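Local coordinates for protein EscN (Escherichia coli O127:H6, PDB 2OBL) that belongs to the ATP synthase alpha/beta family of P-loop proteins and probably works as a component of a type III secretion system, at residues L57-I62 / H255-D260; V128-T133 / M142-T147; M90-A95 / N113-L118. The protein carries 1 engineered substitution. One frame throughout, in Å; residues are numbered along the deposited sequence.

Contact 1 closes the longest loop, bringing 57-62, at the start of helix 60-65, against 255-260 in the loop that follows helix 248-251. Contacts 3 and 2 both nest inside it and follow one another in series. Contact 3 joins helix 84-94 to helix 109-116 and the turn after it, spanning strand 99-105 in sequence; contact 2 then pairs strand 127-132 with the helix 138-156 that comes next. Ile91 of contact 3 packs on Leu57 and Val59 of contact 1, and Leu116 of contact 3 meets Leu129 of contact 2. Contacts 1 and 2 do not touch; their centres lie about 26 Å apart, on opposite sides of the chain's centre.

Contact 1 (L57-I62 / H255-D260); sequences LGVRAI and HFPAID
Ile259 rests its CD1 methyl against helix 60-65, where it meets Ile62 CG1 at 3.8 Å and Ile62 CD1 at 4.0 Å. The two isoleucine side chains cross at about a right angle, and the same Ile259 CD1 also lies 4.1 Å from Ala61 CB, on the first turn of the helix. Ile259 reaches this spot because its CG1 stands anti to its own carbonyl carbon (chi1 -59°) and the chain then runs on extended (chi2 165°). A second, looser patch lies beside it: Val59 CG1 and Pro257 CG come to 4.2 Å as the two side chains pass in opposite directions. No hydrogen bond spans the segments, so the fit is wholly apolar and buried. In this P-loop NTPase fold the contact sets the short helix 60-65 against the loop between helix 248-251 and strand 265-266; helix 84-94 adds Leu87, which touches both Val59 and Pro257. The loop is shaped by a cis peptide before Pro257 and an inverse gamma turn centred on Ala258, with a weak bond of 2.9 Å from Ile259 N to Pro257 O. Across from it, Val59 is the N-cap residue of helix 60-65, and the Asp63 carboxylate accepts the backbone N-H groups of Leu57 and Gly58. Arg60, in the first turn, makes a salt bridge to Asp331 and bonds the carbonyls of Phe324 and Gln326.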
loop_
_atom_site.group_PDB
_atom_site.type_symbol
_atom_site.label_atom_id
_atom_site.label_comp_id
_atom_site.label_asym_id
_atom_site.label_seq_id
_atom_site.Cartn_x
_atom_site.Cartn_y
_atom_site.Cartn_z
ATOM N N LEU A 57 8.621 -4.623 -3.891
ATOM C CA LEU A 57 8.077 -4.592 -2.530
ATOM C C LEU A 57 8.710 -5.642 -1.610
ATOM O O LEU A 57 8.653 -5.528 -0.383
ATOM C CB LEU A 57 6.557 -4.814 -2.559
ATOM C CG LEU A 57 5.693 -3.753 -3.242
ATOM C CD1 LEU A 57 4.217 -4.004 -2.932
ATOM C CD2 LEU A 57 6.080 -2.362 -2.801
ATOM N N GLY A 58 9.274 -6.682 -2.208
ATOM C CA GLY A 58 9.783 -7.808 -1.439
ATOM C C GLY A 58 8.642 -8.704 -0.985
ATOM O O GLY A 58 8.719 -9.339 0.073
ATOM N N VAL A 59 7.568 -8.727 -1.773
ATOM C CA VAL A 59 6.437 -9.614 -1.543
ATOM C C VAL A 59 6.234 -10.391 -2.837
ATOM O O VAL A 59 5.887 -9.809 -3.868
ATOM C CB VAL A 59 5.141 -8.824 -1.198
ATOM C CG1 VAL A 59 3.971 -9.778 -0.990
ATOM C CG2 VAL A 59 5.347 -7.969 0.041
ATOM N N ARG A 60 6.479 -11.698 -2.791
ATOM C CA ARG A 60 6.454 -12.520 -4.009
ATOM C C ARG A 60 5.170 -12.417 -4.807
ATOM O O ARG A 60 5.207 -12.286 -6.020
ATOM C CB ARG A 60 6.732 -13.991 -3.690
ATOM C CG ARG A 60 8.174 -14.260 -3.301
ATOM C CD ARG A 60 8.470 -15.760 -3.325
ATOM N NE ARG A 60 7.642 -16.486 -2.364
ATOM C CZ ARG A 60 8.063 -16.899 -1.172
ATOM N NH1 ARG A 60 9.310 -16.662 -0.786
ATOM N NH2 ARG A 60 7.227 -17.541 -0.358
ATOM N N ALA A 61 4.029 -12.470 -4.133
ATOM C CA ALA A 61 2.762 -12.462 -4.837
ATOM C C ALA A 61 2.625 -11.188 -5.659
ATOM O O ALA A 61 2.141 -11.225 -6.787
ATOM C CB ALA A 61 1.624 -12.583 -3.864
ATOM N N ILE A 62 3.054 -10.064 -5.090
ATOM C CA ILE A 62 2.896 -8.764 -5.755
ATOM C C ILE A 62 3.981 -8.533 -6.798
ATOM O O ILE A 62 3.693 -8.252 -7.962
ATOM C CB ILE A 62 2.870 -7.596 -4.744
ATOM C CG1 ILE A 62 1.704 -7.771 -3.762
ATOM C CG2 ILE A 62 2.725 -6.246 -5.481
ATOM C CD1 ILE A 62 1.750 -6.810 -2.567
ATOM N N HIS A 255 -3.838 -18.384 4.936
ATOM C CA HIS A 255 -3.132 -18.098 3.699
ATOM C C HIS A 255 -2.687 -16.637 3.744
ATOM O O HIS A 255 -3.492 -15.729 3.548
ATOM C CB HIS A 255 -4.081 -18.360 2.527
ATOM C CG HIS A 255 -3.535 -17.983 1.185
ATOM N ND1 HIS A 255 -3.476 -18.873 0.135
ATOM C CD2 HIS A 255 -3.070 -16.803 0.704
ATOM C CE1 HIS A 255 -2.971 -18.266 -0.926
ATOM N NE2 HIS A 255 -2.717 -17.010 -0.608
ATOM N N PHE A 256 -1.406 -16.420 4.035
ATOM C CA PHE A 256 -0.855 -15.066 4.175
ATOM C C PHE A 256 0.411 -14.825 3.351
ATOM O O PHE A 256 1.288 -15.703 3.298
ATOM C CB PHE A 256 -0.533 -14.773 5.640
ATOM C CG PHE A 256 -1.732 -14.786 6.541
ATOM C CD1 PHE A 256 -2.645 -13.746 6.512
ATOM C CD2 PHE A 256 -1.931 -15.826 7.430
ATOM C CE1 PHE A 256 -3.753 -13.757 7.358
ATOM C CE2 PHE A 256 -3.032 -15.847 8.278
ATOM C CZ PHE A 256 -3.934 -14.815 8.246
ATOM N N PRO A 257 0.538 -13.628 2.736
ATOM C CA PRO A 257 -0.448 -12.525 2.692
ATOM C C PRO A 257 -1.774 -12.959 2.077
ATOM O O PRO A 257 -1.766 -13.726 1.122
ATOM C CB PRO A 257 0.223 -11.494 1.773
ATOM C CG PRO A 257 1.706 -11.777 1.924
ATOM C CD PRO A 257 1.777 -13.277 2.013
ATOM N N ALA A 258 -2.900 -12.456 2.597
ATOM C CA ALA A 258 -4.221 -12.946 2.207
ATOM C C ALA A 258 -4.727 -12.257 0.943
ATOM O O ALA A 258 -5.882 -11.828 0.878
ATOM C CB ALA A 258 -5.219 -12.769 3.347
ATOM N N ILE A 259 -3.858 -12.174 -0.055
ATOM C CA ILE A 259 -4.154 -11.436 -1.266
ATOM C C ILE A 259 -4.974 -12.282 -2.238
ATOM O O ILE A 259 -4.546 -13.356 -2.665
ATOM C CB ILE A 259 -2.866 -10.980 -1.982
ATOM C CG1 ILE A 259 -2.012 -10.081 -1.073
ATOM C CG2 ILE A 259 -3.226 -10.283 -3.273
ATOM C CD1 ILE A 259 -0.553 -9.900 -1.581
ATOM N N ASP A 260 -6.150 -11.792 -2.598
ATOM C CA ASP A 260 -6.931 -12.456 -3.632
ATOM C C ASP A 260 -6.423 -11.966 -4.972
ATOM O O ASP A 260 -6.659 -10.822 -5.353
ATOM C CB ASP A 260 -8.416 -12.129 -3.469
ATOM C CG ASP A 260 -9.299 -12.919 -4.428
ATOM O OD1 ASP A 260 -9.073 -12.839 -5.650
ATOM O OD2 ASP A 260 -10.222 -13.612 -3.951
#

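Contact 2 (V128-T133 / M142-T147); sequences VLVVTT and MKAAFT
Strand 128-132 and helix 142-147 run nearly antiparallel, at 170°, with their axes 8.6 Å apart at closest approach, and Val130 and Ala144 have the nearest CA atoms. Val130 reaches across with both methyls: CG1 rests 3.8 Å from Ala144 CB and 3.9 Å from Ala144 O, while CG2 meets Thr147 CG2 at 4.2 Å. Having CG1 anti to its backbone N (chi1 179°) is what turns the two branches toward successive turns of the helix. Ala144, with no more than a methyl, lets the strand come close. Strand, helix and strand 161-167 form a beta-alpha-beta crossover of the parallel core sheet, in which strand 99-105 lies between the two strands and adds Ile105 against both Thr132 and Ala144. Ala144 CB also lies 3.6 Å from Thr132 OG1 and 3.8 Å from Thr132 CG2, but both contacts hold for one of two deposited conformers of Thr132; in that one OG1 is buried without a polar partner, a detail that stays doubtful. Thr147 divides its two branches: the methyl faces the strand, whereas OG1 is hydrogen-bonded to the carbonyl of Gly18.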
loop_
_atom_site.group_PDB
_atom_site.type_symbol
_atom_site.label_atom_id
_atom_site.label_comp_id
_atom_site.label_asym_id
_atom_site.label_seq_id
_atom_site.Cartn_x
_atom_site.Cartn_y
_atom_site.Cartn_z
ATOM N N VAL A 128 10.224 8.244 8.161
ATOM C CA VAL A 128 9.597 9.322 8.914
ATOM C C VAL A 128 8.212 8.834 9.318
ATOM O O VAL A 128 7.431 8.381 8.476
ATOM C CB VAL A 128 9.479 10.621 8.086
ATOM C CG1 VAL A 128 8.930 11.742 8.965
ATOM C CG2 VAL A 128 10.834 11.017 7.516
ATOM N N LEU A 129 7.915 8.888 10.612
ATOM C CA LEU A 129 6.693 8.290 11.141
ATOM C C LEU A 129 5.713 9.375 11.564
ATOM O O LEU A 129 5.850 9.944 12.649
ATOM C CB LEU A 129 7.040 7.409 12.344
ATOM C CG LEU A 129 8.114 6.351 12.081
ATOM C CD1 LEU A 129 8.606 5.744 13.392
ATOM C CD2 LEU A 129 7.563 5.274 11.182
ATOM N N VAL A 130 4.749 9.686 10.694
ATOM C CA VAL A 130 3.715 10.656 11.018
ATOM C C VAL A 130 2.573 9.902 11.696
ATOM O O VAL A 130 1.908 9.067 11.085
ATOM C CB VAL A 130 3.197 11.383 9.768
ATOM C CG1 VAL A 130 2.085 12.377 10.161
ATOM C CG2 VAL A 130 4.350 12.083 9.039
ATOM N N VAL A 131 2.382 10.161 12.983
ATOM C CA VAL A 131 1.413 9.386 13.749
ATOM C C VAL A 131 0.378 10.278 14.398
ATOM O O VAL A 131 0.716 11.214 15.140
ATOM C CB VAL A 131 2.114 8.559 14.844
ATOM C CG1 VAL A 131 1.082 7.805 15.705
ATOM C CG2 VAL A 131 3.152 7.625 14.226
ATOM N N THR A 132 -0.895 9.992 14.120
ATOM C CA THR A 132 -1.997 10.693 14.775
ATOM C C THR A 132 -3.062 9.696 15.188
ATOM O O THR A 132 -3.820 9.201 14.343
ATOM C CB THR A 132 -2.623 11.786 13.872
ATOM O OG1 THR A 132 -3.029 11.218 12.617
ATOM C CG2 THR A 132 -1.617 12.892 13.618
ATOM N N THR A 133 -3.112 9.400 16.480
ATOM C CA THR A 133 -4.035 8.401 16.985
ATOM C C THR A 133 -5.468 8.908 17.087
ATOM O O THR A 133 -5.739 10.103 16.889
ATOM C CB THR A 133 -3.573 7.873 18.342
ATOM O OG1 THR A 133 -3.412 8.982 19.222
ATOM C CG2 THR A 133 -2.235 7.169 18.185
ATOM N N MET A 142 -6.675 14.811 9.955
ATOM C CA MET A 142 -6.757 15.198 8.552
ATOM C C MET A 142 -5.418 15.738 8.046
ATOM O O MET A 142 -4.956 15.367 6.962
ATOM C CB MET A 142 -7.837 16.252 8.354
ATOM C CG MET A 142 -7.884 16.797 6.941
ATOM S SD MET A 142 -9.092 18.105 6.825
ATOM C CE MET A 142 -9.162 18.319 5.044
ATOM N N LYS A 143 -4.795 16.625 8.823
ATOM C CA LYS A 143 -3.554 17.267 8.366
ATOM C C LYS A 143 -2.414 16.268 8.198
ATOM O O LYS A 143 -1.503 16.473 7.380
ATOM C CB LYS A 143 -3.153 18.426 9.300
ATOM C CG LYS A 143 -3.994 19.694 9.101
ATOM C CD LYS A 143 -3.771 20.709 10.227
ATOM C CE LYS A 143 -4.482 22.035 9.928
ATOM N NZ LYS A 143 -3.913 23.164 10.754
ATOM N N ALA A 144 -2.469 15.165 8.945
ATOM C CA ALA A 144 -1.397 14.156 8.876
ATOM C C ALA A 144 -1.155 13.668 7.454
ATOM O O ALA A 144 -0.026 13.411 7.077
ATOM C CB ALA A 144 -1.683 12.967 9.798
ATOM N N ALA A 145 -2.225 13.532 6.669
ATOM C CA ALA A 145 -2.102 13.067 5.306
ATOM C C ALA A 145 -1.282 14.060 4.459
ATOM O O ALA A 145 -0.472 13.664 3.618
ATOM C CB ALA A 145 -3.477 12.884 4.696
ATOM N N PHE A 146 -1.523 15.344 4.674
ATOM C CA PHE A 146 -0.820 16.391 3.927
ATOM C C PHE A 146 0.605 16.531 4.431
ATOM O O PHE A 146 1.532 16.679 3.648
ATOM C CB PHE A 146 -1.577 17.713 4.035
ATOM C CG PHE A 146 -2.916 17.692 3.360
ATOM C CD1 PHE A 146 -3.047 18.136 2.047
ATOM C CD2 PHE A 146 -4.047 17.230 4.032
ATOM C CE1 PHE A 146 -4.282 18.111 1.401
ATOM C CE2 PHE A 146 -5.283 17.189 3.397
ATOM C CZ PHE A 146 -5.402 17.632 2.081
ATOM N N THR A 147 0.783 16.469 5.744
ATOM C CA THR A 147 2.122 16.512 6.331
ATOM C C THR A 147 3.011 15.403 5.769
ATOM O O THR A 147 4.137 15.651 5.314
ATOM C CB THR A 147 2.036 16.369 7.854
ATOM O OG1 THR A 147 1.460 17.566 8.398
ATOM C CG2 THR A 147 3.412 16.109 8.464
#

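Contact 3 (M90-A95 / N113-L118)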
loop_
_atom_site.group_PDB
_atom_site.type_symbol
_atom_site.label_atom_id
_atom_site.label_comp_id
_atom_site.label_asym_id
_atom_site.label_seq_id
_atom_site.Cartn_x
_atom_site.Cartn_y
_atom_site.Cartn_z
ATOM N N MET A 90 5.890 -6.059 6.046
ATOM C CA MET A 90 6.734 -6.766 5.079
ATOM C C MET A 90 7.176 -5.820 3.983
ATOM O O MET A 90 8.324 -5.849 3.526
ATOM C CB MET A 90 5.959 -7.915 4.451
ATOM C CG MET A 90 5.789 -9.092 5.369
ATOM S SD MET A 90 4.825 -10.373 4.553
ATOM C CE MET A 90 5.779 -10.638 3.065
ATOM N N ILE A 91 6.246 -4.975 3.557
ATOM C CA ILE A 91 6.530 -4.020 2.494
ATOM C C ILE A 91 7.573 -2.989 2.934
ATOM O O ILE A 91 8.528 -2.723 2.206
ATOM C CB ILE A 91 5.236 -3.315 1.977
ATOM C CG1 ILE A 91 4.331 -4.322 1.246
ATOM C CG2 ILE A 91 5.634 -2.192 1.028
ATOM C CD1 ILE A 91 2.901 -3.805 0.969
ATOM N N CYS A 92 7.402 -2.413 4.126
ATOM C CA CYS A 92 8.365 -1.433 4.620
ATOM C C CYS A 92 9.761 -2.040 4.721
ATOM O O CYS A 92 10.753 -1.389 4.399
ATOM C CB CYS A 92 7.945 -0.870 5.983
ATOM S SG CYS A 92 6.509 0.227 5.953
ATOM N N ASN A 93 9.835 -3.300 5.141
ATOM C CA ASN A 93 11.128 -3.945 5.355
ATOM C C ASN A 93 11.750 -4.476 4.070
ATOM O O ASN A 93 12.968 -4.646 3.983
ATOM C CB ASN A 93 10.980 -5.069 6.370
ATOM C CG ASN A 93 10.643 -4.558 7.755
ATOM O OD1 ASN A 93 11.027 -3.453 8.125
ATOM N ND2 ASN A 93 9.933 -5.365 8.532
ATOM N N GLY A 94 10.908 -4.742 3.074
ATOM C CA GLY A 94 11.350 -5.358 1.840
ATOM C C GLY A 94 11.448 -4.426 0.652
ATOM O O GLY A 94 12.138 -4.740 -0.315
ATOM N N ALA A 95 10.775 -3.279 0.714
ATOM C CA ALA A 95 10.648 -2.416 -0.469
ATOM C C ALA A 95 11.955 -1.750 -0.889
ATOM O O ALA A 95 12.805 -1.409 -0.049
ATOM C CB ALA A 95 9.556 -1.363 -0.272
ATOM N N ASN A 113 1.733 0.808 18.173
ATOM C CA ASN A 113 2.911 0.139 18.695
ATOM C C ASN A 113 3.091 -1.264 18.110
ATOM O O ASN A 113 4.218 -1.694 17.865
ATOM C CB ASN A 113 2.931 0.169 20.228
ATOM C CG ASN A 113 3.133 1.576 20.761
ATOM O OD1 ASN A 113 2.644 1.930 21.828
ATOM N ND2 ASN A 113 3.839 2.399 19.990
ATOM N N GLU A 114 1.984 -1.949 17.832
ATOM C CA GLU A 114 2.052 -3.270 17.209
ATOM C C GLU A 114 2.622 -3.219 15.792
ATOM O O GLU A 114 3.356 -4.120 15.365
ATOM C CB GLU A 114 0.688 -3.972 17.259
ATOM C CG GLU A 114 0.342 -4.440 18.678
ATOM C CD GLU A 114 -1.044 -5.054 18.809
ATOM O OE1 GLU A 114 -1.761 -5.173 17.790
ATOM O OE2 GLU A 114 -1.413 -5.417 19.944
ATOM N N PHE A 115 2.293 -2.158 15.060
ATOM C CA PHE A 115 2.898 -1.954 13.757
ATOM C C PHE A 115 4.365 -1.569 13.851
ATOM O O PHE A 115 5.201 -2.113 13.127
ATOM C CB PHE A 115 2.162 -0.885 12.943
ATOM C CG PHE A 115 2.840 -0.573 11.641
ATOM C CD1 PHE A 115 2.858 -1.506 10.606
ATOM C CD2 PHE A 115 3.489 0.640 11.461
ATOM C CE1 PHE A 115 3.513 -1.215 9.409
ATOM C CE2 PHE A 115 4.134 0.939 10.284
ATOM C CZ PHE A 115 4.147 0.007 9.252
ATOM N N LEU A 116 4.678 -0.614 14.728
ATOM C CA LEU A 116 6.054 -0.146 14.860
ATOM C C LEU A 116 6.995 -1.278 15.259
ATOM O O LEU A 116 8.157 -1.325 14.852
ATOM C CB LEU A 116 6.141 1.015 15.854
ATOM C CG LEU A 116 5.421 2.307 15.440
ATOM C CD1 LEU A 116 5.711 3.387 16.470
ATOM C CD2 LEU A 116 5.819 2.770 14.028
ATOM N N ALA A 117 6.485 -2.207 16.059
ATOM C CA ALA A 117 7.291 -3.353 16.471
ATOM C C ALA A 117 7.771 -4.214 15.295
ATOM O O ALA A 117 8.776 -4.904 15.409
ATOM C CB ALA A 117 6.523 -4.195 17.493
ATOM N N LEU A 118 7.067 -4.162 14.162
ATOM C CA LEU A 118 7.447 -4.945 12.975
ATOM C C LEU A 118 8.676 -4.376 12.262
ATOM O O LEU A 118 9.239 -5.013 11.367
ATOM C CB LEU A 118 6.278 -5.006 11.972
ATOM C CG LEU A 118 4.941 -5.491 12.528
ATOM C CD1 LEU A 118 3.848 -5.377 11.487
ATOM C CD2 LEU A 118 5.048 -6.947 12.999
#
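Asn93 spans the two segments with its amide: ND2 donates to Leu118 O at 2.9 Å, and the N-H points almost straight at the oxygen (165°). The acceptor lies close to the plane of the Asn93 carboxamide, but the donor sits 28° off the carbonyl plane of Leu118. The other end of the amide is engaged as well, for Asn93 OD1 is hydrogen-bonded to Thr123 OG1; with both ends held, the flip of the group is fixed. Beside this polar tie lies a buried sulfur-aromatic contact. Cys92 SG comes to 4.1 Å from CZ of Phe115, at the ring edge and near the ring plane, 5.4 Å from the ring centroid, so that the sulfur meets the rim and not the pi face. Phe115 CG is anti to the backbone N (chi1 175°), which swings the ring back from helix 109-116 toward helix 84-94. The Phe115 side chain also touches residues of a sequence consistent with a Walker A P-loop, which leads into helix 84-94, and lies about 4 Å from a bound imidazole, probably from the crystallisation liquor. Helices 84-94 and 109-116, consecutive in the chain but for strand 99-105, both pack on that strand, where Cys92 and Phe115 share Leu102 and Phe115 adds Leu104, as in the layered alpha/beta core of P-loop NTPases.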